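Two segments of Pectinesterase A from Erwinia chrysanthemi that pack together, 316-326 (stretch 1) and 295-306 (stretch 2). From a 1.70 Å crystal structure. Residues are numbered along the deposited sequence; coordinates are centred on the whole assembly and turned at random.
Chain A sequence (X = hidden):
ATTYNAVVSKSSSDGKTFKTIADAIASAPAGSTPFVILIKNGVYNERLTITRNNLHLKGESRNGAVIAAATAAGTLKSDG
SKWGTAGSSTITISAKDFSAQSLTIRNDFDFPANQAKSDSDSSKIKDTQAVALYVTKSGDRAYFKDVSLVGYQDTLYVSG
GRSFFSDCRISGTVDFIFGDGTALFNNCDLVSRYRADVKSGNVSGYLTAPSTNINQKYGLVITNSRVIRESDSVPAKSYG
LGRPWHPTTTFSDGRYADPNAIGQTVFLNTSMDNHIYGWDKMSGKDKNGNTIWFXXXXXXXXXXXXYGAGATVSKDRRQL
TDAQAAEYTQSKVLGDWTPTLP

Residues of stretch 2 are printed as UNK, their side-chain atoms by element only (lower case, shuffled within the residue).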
# COMPACT_ATOMS: atom_id res chain seq x y z
N ASP A 316 7.92 -24.84 -4.06
CA ASP A 316 6.79 -23.97 -3.70
C ASP A 316 7.16 -22.49 -3.80
O ASP A 316 6.30 -21.61 -3.64
CB ASP A 316 6.30 -24.29 -2.29
CG ASP A 316 6.13 -25.79 -2.04
OD1 ASP A 316 4.98 -26.25 -1.95
OD2 ASP A 316 7.16 -26.50 -1.95
N ARG A 317 8.43 -22.21 -4.05
CA ARG A 317 8.91 -20.84 -4.19
C ARG A 317 9.74 -20.69 -5.45
O ARG A 317 10.96 -20.85 -5.44
CB ARG A 317 9.67 -20.39 -2.94
CG ARG A 317 8.75 -20.11 -1.76
CD ARG A 317 9.50 -19.89 -0.46
NE ARG A 317 10.12 -18.57 -0.38
CZ ARG A 317 10.58 -18.03 0.74
NH1 ARG A 317 10.46 -18.68 1.89
NH2 ARG A 317 11.14 -16.83 0.72
N ARG A 318 9.05 -20.39 -6.55
CA ARG A 318 9.68 -20.32 -7.87
C ARG A 318 10.69 -19.19 -7.96
O ARG A 318 10.51 -18.11 -7.39
CB ARG A 318 8.63 -20.18 -8.98
CG ARG A 318 7.69 -21.38 -9.10
CD ARG A 318 6.25 -20.99 -8.80
NE ARG A 318 5.61 -20.42 -9.97
CZ ARG A 318 4.48 -19.71 -9.98
NH1 ARG A 318 3.83 -19.43 -8.86
NH2 ARG A 318 4.02 -19.26 -11.14
N GLN A 319 11.77 -19.47 -8.69
CA GLN A 319 12.89 -18.55 -8.81
C GLN A 319 13.06 -18.10 -10.25
O GLN A 319 12.89 -18.88 -11.18
CB GLN A 319 14.18 -19.23 -8.34
CG GLN A 319 14.11 -19.82 -6.93
CD GLN A 319 14.02 -18.76 -5.84
OE1 GLN A 319 14.74 -17.76 -5.86
NE2 GLN A 319 13.12 -18.97 -4.88
N LEU A 320 13.39 -16.82 -10.42
CA LEU A 320 13.72 -16.29 -11.73
C LEU A 320 15.14 -16.68 -12.12
O LEU A 320 16.02 -16.79 -11.27
CB LEU A 320 13.60 -14.76 -11.75
CG LEU A 320 12.26 -14.08 -11.44
CD1 LEU A 320 12.43 -12.58 -11.54
CD2 LEU A 320 11.16 -14.56 -12.38
N THR A 321 15.35 -16.89 -13.42
CA THR A 321 16.69 -17.00 -13.97
C THR A 321 17.31 -15.60 -14.05
O THR A 321 16.60 -14.60 -13.92
CB THR A 321 16.68 -17.62 -15.39
OG1 THR A 321 15.96 -16.76 -16.28
CG2 THR A 321 16.02 -19.00 -15.39
N ASP A 322 18.62 -15.53 -14.27
CA ASP A 322 19.30 -14.24 -14.48
C ASP A 322 18.66 -13.45 -15.62
O ASP A 322 18.40 -12.25 -15.49
CB ASP A 322 20.79 -14.45 -14.77
CG ASP A 322 21.56 -15.01 -13.58
OD1 ASP A 322 21.11 -14.84 -12.42
OD2 ASP A 322 22.62 -15.63 -13.81
N ALA A 323 18.40 -14.13 -16.74
CA ALA A 323 17.75 -13.52 -17.90
C ALA A 323 16.36 -12.97 -17.57
O ALA A 323 16.01 -11.87 -18.00
CB ALA A 323 17.67 -14.53 -19.05
N GLN A 324 15.59 -13.73 -16.80
CA GLN A 324 14.25 -13.31 -16.39
C GLN A 324 14.30 -12.12 -15.43
O GLN A 324 13.47 -11.22 -15.51
CB GLN A 324 13.49 -14.47 -15.74
CG GLN A 324 12.94 -15.49 -16.73
CD GLN A 324 12.37 -16.72 -16.04
OE1 GLN A 324 12.81 -17.11 -14.96
NE2 GLN A 324 11.38 -17.35 -16.68
N ALA A 325 15.29 -12.12 -14.54
CA ALA A 325 15.50 -11.02 -13.59
C ALA A 325 15.79 -9.69 -14.28
O ALA A 325 15.41 -8.63 -13.76
CB ALA A 325 16.62 -11.37 -12.62
N ALA A 326 16.44 -9.74 -15.43
CA ALA A 326 16.77 -8.55 -16.21
C ALA A 326 15.53 -7.84 -16.77
O ALA A 326 15.62 -6.70 -17.24
CB ALA A 326 17.73 -8.90 -17.35
N UNK A 295 -4.92 -20.31 -6.13
CA UNK A 295 -3.68 -20.89 -5.61
C UNK A 295 -2.42 -20.16 -6.06
O UNK A 295 -2.37 -19.64 -7.19
c UNK A 295 -3.61 -22.37 -5.99
n UNK A 295 -5.31 -24.07 -6.24
c UNK A 295 -4.76 -23.18 -5.42
o UNK A 295 -5.14 -23.02 -4.25
N UNK A 296 -1.39 -20.12 -5.19
CA UNK A 296 -0.17 -19.39 -5.54
C UNK A 296 0.55 -19.96 -6.76
O UNK A 296 1.17 -19.21 -7.52
c UNK A 296 0.69 -19.53 -4.27
c UNK A 296 -1.31 -20.72 -3.85
c UNK A 296 0.16 -20.74 -3.57
N UNK A 297 0.46 -21.28 -6.97
CA UNK A 297 1.13 -21.92 -8.10
C UNK A 297 0.52 -21.51 -9.45
O UNK A 297 1.16 -21.62 -10.49
c UNK A 297 -0.22 -24.12 -7.91
o UNK A 297 -1.56 -25.30 -6.34
c UNK A 297 1.15 -23.45 -7.94
c UNK A 297 -0.76 -24.35 -6.50
o UNK A 297 -0.39 -23.60 -5.56
N UNK A 298 -0.72 -21.03 -9.41
CA UNK A 298 -1.41 -20.53 -10.60
C UNK A 298 -1.25 -19.02 -10.78
O UNK A 298 -1.77 -18.44 -11.73
o UNK A 298 -4.08 -22.79 -9.75
c UNK A 298 -2.90 -20.88 -10.53
c UNK A 298 -3.15 -22.38 -10.48
o UNK A 298 -2.42 -23.14 -11.15
N UNK A 299 -0.52 -18.40 -9.85
CA UNK A 299 -0.33 -16.95 -9.84
C UNK A 299 1.11 -16.60 -10.21
O UNK A 299 1.97 -17.48 -10.26
c UNK A 299 -0.69 -16.38 -8.47
o UNK A 299 -1.98 -16.83 -8.08
N UNK A 300 1.38 -15.32 -10.45
CA UNK A 300 2.70 -14.87 -10.92
C UNK A 300 3.56 -14.45 -9.73
O UNK A 300 3.85 -13.26 -9.54
n UNK A 300 1.05 -10.66 -15.53
c UNK A 300 1.71 -13.09 -14.24
c UNK A 300 2.57 -13.77 -11.98
c UNK A 300 1.90 -14.23 -13.26
n UNK A 300 0.60 -12.22 -13.89
n UNK A 300 -0.74 -10.36 -14.12
c UNK A 300 0.30 -11.08 -14.51
N UNK A 301 3.95 -15.44 -8.94
CA UNK A 301 4.68 -15.24 -7.70
C UNK A 301 6.12 -15.74 -7.84
O UNK A 301 6.34 -16.95 -7.98
c UNK A 301 4.00 -16.00 -6.56
c UNK A 301 2.22 -14.18 -6.50
c UNK A 301 2.65 -15.45 -6.13
c UNK A 301 0.60 -15.72 -4.85
c UNK A 301 0.98 -13.69 -6.08
c UNK A 301 0.17 -14.46 -5.24
c UNK A 301 1.84 -16.21 -5.29
N UNK A 302 7.09 -14.83 -7.80
CA UNK A 302 8.49 -15.19 -8.03
C UNK A 302 9.47 -14.47 -7.12
O UNK A 302 9.18 -13.39 -6.61
c UNK A 302 8.05 -15.62 -10.50
c UNK A 302 7.50 -17.61 -11.77
c UNK A 302 7.02 -14.95 -11.15
c UNK A 302 8.29 -16.95 -10.82
c UNK A 302 6.22 -15.60 -12.10
c UNK A 302 6.47 -16.93 -12.41
c UNK A 302 8.89 -14.91 -9.48
N UNK A 303 10.64 -15.08 -6.93
CA UNK A 303 11.75 -14.47 -6.22
C UNK A 303 13.02 -14.55 -7.05
O UNK A 303 13.16 -15.40 -7.93
o UNK A 303 11.88 -15.44 -1.72
o UNK A 303 10.51 -16.89 -2.64
c UNK A 303 10.95 -14.89 -3.83
c UNK A 303 11.99 -15.17 -4.88
c UNK A 303 11.12 -15.80 -2.64
N UNK A 304 13.96 -13.65 -6.74
CA UNK A 304 15.28 -13.69 -7.33
C UNK A 304 16.28 -13.27 -6.27
O UNK A 304 16.23 -12.14 -5.78
c UNK A 304 18.84 -11.65 -9.67
c UNK A 304 16.73 -12.77 -9.22
c UNK A 304 17.16 -13.84 -10.00
o UNK A 304 20.49 -12.70 -11.04
c UNK A 304 18.41 -13.83 -10.61
c UNK A 304 17.58 -11.68 -9.06
c UNK A 304 15.36 -12.78 -8.56
c UNK A 304 19.25 -12.73 -10.44
N UNK A 305 17.16 -14.19 -5.90
CA UNK A 305 18.25 -13.94 -4.95
C UNK A 305 17.79 -13.30 -3.63
O UNK A 305 18.41 -12.36 -3.14
c UNK A 305 19.97 -13.91 -6.82
c UNK A 305 19.38 -13.15 -5.63
c UNK A 305 21.22 -13.26 -7.36
c UNK A 305 21.90 -14.20 -8.35
n UNK A 305 23.19 -13.66 -8.89
N UNK A 306 16.71 -13.83 -3.07
CA UNK A 306 16.33 -13.46 -1.72
C UNK A 306 17.43 -13.92 -0.76
O UNK A 306 18.17 -14.86 -1.06
c UNK A 306 14.99 -14.10 -1.32
o UNK A 306 13.94 -13.66 -2.17
O HOH W 1 9.15 -17.56 -4.92
O HOH W 2 13.56 -17.65 -1.86
O HOH W 3 16.99 -16.82 -7.00
O HOH W 4 23.57 -16.11 -10.64
O HOH W 5 15.62 -16.45 -3.60

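Position 295 carries two carbons, the second bearing one oxygen and one nitrogen: an amide, out of reach of stretch 1. It is Asn 295. At 296 three carbons close a ring onto the backbone nitrogen, so this is Pro 296; its O takes a weak hydrogen bond from Arg 318 NH1 at 3.0 Å. Position 297 has three carbons, the third with two oxygens, and that end leads away from stretch 1: Glu 297. Position 298 is one carbon shorter, again with two terminal oxygens, and touches nothing across the contact: Asp 298.

At 299 a single carbon bears one oxygen, giving Ser 299. Its backbone O is the main anchor for Arg 318, accepting from NH2 at 2.9 Å and from NH1 at 3.0 Å. Position 300 runs three carbons, a nitrogen, then a carbon with two more nitrogens. This is Arg 300, pointing away and hydrogen-bonded elsewhere in the structure.

Position 301 is one carbon and a plain six-carbon ring whose end leads away; its CB lies 4.1 Å from Arg 318 NH1. It is Phe 301. Position 302 has the same atoms, but its CB meets Leu 320 CD2 at 3.7 Å and a ring carbon comes within 3.6 Å of Arg 318 NH2: Phe 302.

Position 303 has three carbons ending in two oxygens, both facing the Arg 317 guanidinium, which identifies Glu 303. Arg 317 NE reaches OE1 of Glu 303 at 2.8 Å and Arg 317 NH2 reaches OE2 at 2.9 Å, a two-pronged salt bridge. At 304 one carbon leads to a six-carbon ring bearing an oxygen; the oxygen lies 2.6 Å from Asp 322 OD1, and Ala 325 CB sits over the ring face, 3.4 Å from the centroid. It is Tyr 304, its OH donating to Asp 322 OD1.

Position 305 is four carbons in a row ending in a nitrogen that stays 4.3 Å from Asp 322 OD1, beyond salt-bridge range: Lys 305. Water 4 is hydrogen-bonded to both. At 306 one carbon bears one oxygen, Ser 306, whose OG donates to Glu 303 OE2 at 2.8 Å.

The contact is built around a single beta bridge. Glu 303 N donates to Arg 318 O at 3.1 Å, and Leu 320 N donates to Glu 303 O at 2.9 Å, setting Gln 319 beside Glu 303. From that register, Arg 317 finds a carboxylate, Arg 318 backbone carbonyls, and Leu 320 apolar neighbors, while the short helix brings Asp 322 and Ala 325 to one tyrosine.

Stretch 2, residues 295-306: NPEDSRFFEYKS
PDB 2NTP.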